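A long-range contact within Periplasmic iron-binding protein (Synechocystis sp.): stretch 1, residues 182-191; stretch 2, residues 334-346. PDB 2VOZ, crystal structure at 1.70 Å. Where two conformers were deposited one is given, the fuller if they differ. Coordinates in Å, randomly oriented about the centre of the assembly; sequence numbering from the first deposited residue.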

# COMPACT_ATOMS: atom_id res chain seq x y z
N GLY B 182 26.45 -7.31 -36.93
CA GLY B 182 27.84 -7.57 -36.56
C GLY B 182 28.49 -6.46 -35.75
O GLY B 182 27.98 -5.34 -35.67
N GLU B 183 29.64 -6.77 -35.16
CA GLU B 183 30.29 -5.82 -34.26
C GLU B 183 30.83 -4.54 -34.94
O GLU B 183 30.57 -3.44 -34.45
CB GLU B 183 31.33 -6.55 -33.38
CG GLU B 183 32.10 -5.62 -32.47
CD GLU B 183 32.79 -6.32 -31.31
OE1 GLU B 183 32.23 -7.29 -30.78
OE2 GLU B 183 33.87 -5.84 -30.91
N PRO B 184 31.61 -4.67 -36.04
CA PRO B 184 32.14 -3.45 -36.71
C PRO B 184 31.05 -2.41 -37.07
O PRO B 184 31.19 -1.21 -36.77
CB PRO B 184 32.80 -4.01 -37.97
CG PRO B 184 33.36 -5.38 -37.48
CD PRO B 184 32.13 -5.90 -36.68
N GLU B 185 29.97 -2.88 -37.70
CA GLU B 185 28.83 -2.00 -38.00
C GLU B 185 28.18 -1.42 -36.75
O GLU B 185 27.86 -0.22 -36.69
CB GLU B 185 27.79 -2.70 -38.87
CG GLU B 185 28.25 -2.88 -40.29
N THR B 186 28.02 -2.27 -35.74
CA THR B 186 27.36 -1.79 -34.54
C THR B 186 28.24 -0.76 -33.80
O THR B 186 27.75 0.24 -33.26
CB THR B 186 26.95 -2.95 -33.63
OG1 THR B 186 26.01 -3.77 -34.36
CG2 THR B 186 26.25 -2.37 -32.36
N ARG B 187 29.54 -1.01 -33.77
CA ARG B 187 30.48 -0.07 -33.18
C ARG B 187 30.38 1.30 -33.86
O ARG B 187 30.36 2.33 -33.19
CB ARG B 187 31.90 -0.63 -33.28
CG ARG B 187 32.89 0.22 -32.55
CD ARG B 187 34.28 -0.43 -32.68
NE ARG B 187 35.30 0.54 -32.30
CZ ARG B 187 35.75 1.50 -33.12
NH1 ARG B 187 36.68 2.34 -32.69
NH2 ARG B 187 35.29 1.59 -34.38
N ARG B 188 30.29 1.31 -35.18
CA ARG B 188 30.22 2.55 -35.92
C ARG B 188 28.90 3.29 -35.58
O ARG B 188 28.89 4.51 -35.36
CB ARG B 188 30.33 2.25 -37.41
CG ARG B 188 30.22 3.50 -38.27
CD ARG B 188 31.07 3.32 -39.50
NE ARG B 188 31.05 4.44 -40.46
CZ ARG B 188 31.88 5.49 -40.46
NH1 ARG B 188 32.82 5.67 -39.52
NH2 ARG B 188 31.76 6.39 -41.44
N TRP B 189 27.81 2.53 -35.49
CA TRP B 189 26.50 3.09 -35.09
C TRP B 189 26.60 3.68 -33.69
O TRP B 189 26.17 4.82 -33.49
CB TRP B 189 25.41 2.01 -35.13
CG TRP B 189 24.14 2.47 -34.43
CD1 TRP B 189 23.26 3.42 -34.87
CD2 TRP B 189 23.60 1.95 -33.22
NE1 TRP B 189 22.21 3.55 -33.97
CE2 TRP B 189 22.39 2.65 -32.95
CE3 TRP B 189 24.03 0.96 -32.32
CZ2 TRP B 189 21.60 2.39 -31.81
CZ3 TRP B 189 23.24 0.70 -31.19
CH2 TRP B 189 22.02 1.40 -30.96
N LEU B 190 27.18 2.94 -32.72
CA LEU B 190 27.32 3.45 -31.34
C LEU B 190 28.13 4.75 -31.33
O LEU B 190 27.82 5.67 -30.61
CB LEU B 190 27.98 2.44 -30.41
CG LEU B 190 27.16 1.18 -30.09
CD1 LEU B 190 28.04 0.11 -29.51
CD2 LEU B 190 25.98 1.57 -29.15
N GLN B 191 29.23 4.78 -32.07
CA GLN B 191 30.04 5.98 -32.13
C GLN B 191 29.23 7.19 -32.56
O GLN B 191 29.32 8.25 -31.94
CB GLN B 191 31.18 5.78 -33.14
CG GLN B 191 32.25 4.85 -32.60
CD GLN B 191 33.30 4.60 -33.64
OE1 GLN B 191 32.99 4.35 -34.80
NE2 GLN B 191 34.56 4.66 -33.23
N PRO B 334 27.63 -9.41 -23.22
CA PRO B 334 29.01 -8.97 -22.89
C PRO B 334 29.63 -8.07 -23.98
O PRO B 334 30.30 -7.07 -23.67
CB PRO B 334 29.79 -10.29 -22.77
CG PRO B 334 28.75 -11.36 -22.53
CD PRO B 334 27.52 -10.88 -23.28
N ASP B 335 29.35 -8.41 -25.23
CA ASP B 335 29.83 -7.66 -26.39
C ASP B 335 29.27 -6.23 -26.34
O ASP B 335 29.98 -5.28 -26.63
CB ASP B 335 29.36 -8.36 -27.67
CG ASP B 335 29.59 -9.92 -27.65
OD1 ASP B 335 30.30 -10.35 -28.58
OD2 ASP B 335 29.07 -10.70 -26.78
N SER B 336 27.99 -6.12 -25.98
CA SER B 336 27.29 -4.83 -25.91
C SER B 336 27.92 -3.94 -24.84
O SER B 336 28.15 -2.76 -25.06
CB SER B 336 25.82 -5.10 -25.57
OG SER B 336 25.14 -3.91 -25.21
N ALA B 337 28.17 -4.52 -23.67
CA ALA B 337 28.75 -3.74 -22.57
C ALA B 337 30.14 -3.26 -22.95
O ALA B 337 30.53 -2.12 -22.70
CB ALA B 337 28.82 -4.61 -21.32
N ARG B 338 30.90 -4.16 -23.56
CA ARG B 338 32.26 -3.81 -23.99
C ARG B 338 32.26 -2.67 -25.02
O ARG B 338 33.02 -1.71 -24.91
CB ARG B 338 32.95 -5.07 -24.53
CG ARG B 338 34.32 -4.81 -25.19
CD ARG B 338 35.02 -6.16 -25.44
NE ARG B 338 34.24 -7.02 -26.34
CZ ARG B 338 33.99 -6.82 -27.63
NH1 ARG B 338 34.44 -5.73 -28.26
NH2 ARG B 338 33.28 -7.75 -28.30
N LEU B 339 31.43 -2.80 -26.04
CA LEU B 339 31.42 -1.82 -27.12
C LEU B 339 30.83 -0.50 -26.65
O LEU B 339 31.34 0.56 -26.98
CB LEU B 339 30.57 -2.34 -28.28
CG LEU B 339 31.15 -3.34 -29.25
CD1 LEU B 339 30.11 -3.48 -30.38
CD2 LEU B 339 32.49 -2.89 -29.84
N MET B 340 29.79 -0.56 -25.82
CA MET B 340 29.25 0.71 -25.33
C MET B 340 30.28 1.44 -24.49
O MET B 340 30.39 2.64 -24.60
CB MET B 340 27.95 0.51 -24.56
CG MET B 340 26.82 0.16 -25.52
SD MET B 340 25.23 0.03 -24.63
CE MET B 340 25.55 -1.29 -23.50
N ASN B 341 31.03 0.72 -23.67
CA ASN B 341 32.05 1.38 -22.88
C ASN B 341 33.24 1.85 -23.72
O ASN B 341 33.73 2.97 -23.53
CB ASN B 341 32.45 0.50 -21.71
CG ASN B 341 31.42 0.59 -20.58
OD1 ASN B 341 31.48 1.51 -19.77
ND2 ASN B 341 30.44 -0.31 -20.58
N GLU B 342 33.64 1.05 -24.70
CA GLU B 342 34.73 1.44 -25.59
C GLU B 342 34.45 2.79 -26.26
O GLU B 342 35.34 3.65 -26.33
CB GLU B 342 34.95 0.36 -26.66
CG GLU B 342 36.00 0.74 -27.70
CD GLU B 342 37.43 0.47 -27.23
OE1 GLU B 342 37.59 -0.11 -26.13
OE2 GLU B 342 38.38 0.82 -27.96
N VAL B 343 33.22 2.98 -26.72
CA VAL B 343 32.86 4.18 -27.46
C VAL B 343 32.51 5.38 -26.56
O VAL B 343 32.19 6.46 -27.07
CB VAL B 343 31.75 3.92 -28.49
CG1 VAL B 343 32.14 2.76 -29.52
CG2 VAL B 343 30.36 3.69 -27.81
N GLY B 344 32.48 5.17 -25.25
CA GLY B 344 32.20 6.24 -24.31
C GLY B 344 30.75 6.57 -24.00
O GLY B 344 30.45 7.70 -23.61
N TRP B 345 29.87 5.59 -24.13
CA TRP B 345 28.51 5.72 -23.62
C TRP B 345 28.59 5.49 -22.12
O TRP B 345 28.82 4.35 -21.65
CB TRP B 345 27.63 4.66 -24.31
CG TRP B 345 26.15 4.71 -24.02
CD1 TRP B 345 25.52 5.19 -22.89
CD2 TRP B 345 25.13 4.12 -24.83
NE1 TRP B 345 24.16 4.97 -23.00
CE2 TRP B 345 23.90 4.31 -24.17
CE3 TRP B 345 25.14 3.44 -26.06
CZ2 TRP B 345 22.67 3.87 -24.70
CZ3 TRP B 345 23.96 3.03 -26.61
CH2 TRP B 345 22.72 3.21 -25.92
N GLN B 346 28.46 6.58 -21.38
CA GLN B 346 28.59 6.55 -19.92
C GLN B 346 27.35 6.00 -19.22
O GLN B 346 26.29 5.82 -19.80
CB GLN B 346 28.86 7.95 -19.38
CG GLN B 346 30.15 8.53 -19.80
CD GLN B 346 30.50 9.78 -18.97
OE1 GLN B 346 29.68 10.35 -18.22
NE2 GLN B 346 31.72 10.19 -19.11
OXT GLN B 346 27.41 5.75 -18.01
O HOH W 1 30.20 -9.09 -30.96

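Two helical segments whose touching residues are at least 149 positions apart in sequence pack side by side, their axes approaching to 9.7 Å and their N-to-C directions differing by 43°. The backbones draw together along the contact: the CA-CA separation is 8.1 Å between Glu 183 and Asp 335, 6.4 Å between Arg 187 and Leu 339, and 5.7 Å between Gln 191 and Val 343. Gly 182 occupies the N-cap position of the first helix; its carbonyl O accepts hydrogen bonds from Thr 186 N (3.1 Å) and Thr 186 OG1 (2.8 Å). Beyond the second helix, Gly 344 adopts positive phi in a Schellman motif, with Gly 344 N bonded to Asn 341 O (3.1 Å) and Trp 345 N to Met 340 O (3.0 Å). Trp 345 then lies against the first helix.

Leu 190 is central to the apolar contact. Leu 190 CD1 lies 3.7 Å from Leu 339 CB, its CB 3.7 Å from Val 343 CG2, and its CD2 4.0 Å from Met 340 CG. Leu 190 CD2 also meets the ring edge of Trp 345, 3.6 Å from CZ3. At the more exposed margin, the aliphatic part of Arg 187 covers Val 343, with CG 4.0 Å from CG1, while Gln 191 CG approaches that same Val 343 CG1 to 3.7 Å.

Where the backbones are farther apart, long side chains span the gap. Arg 338 presents its guanidinium edge to the Glu 183 carboxylate in a bidentate salt bridge: NH1 donates to OE2 and NH2 to OE1, both at 2.7 Å and nearly linear. Glu 183 OE1 also lies 4.2 Å from Asp 335 OD1, a pairing of like charges. A water donates to both oxygens, 2.7 Å from Glu 183 OE1 and 2.7 Å from Asp 335 OD1, bridging the two acids.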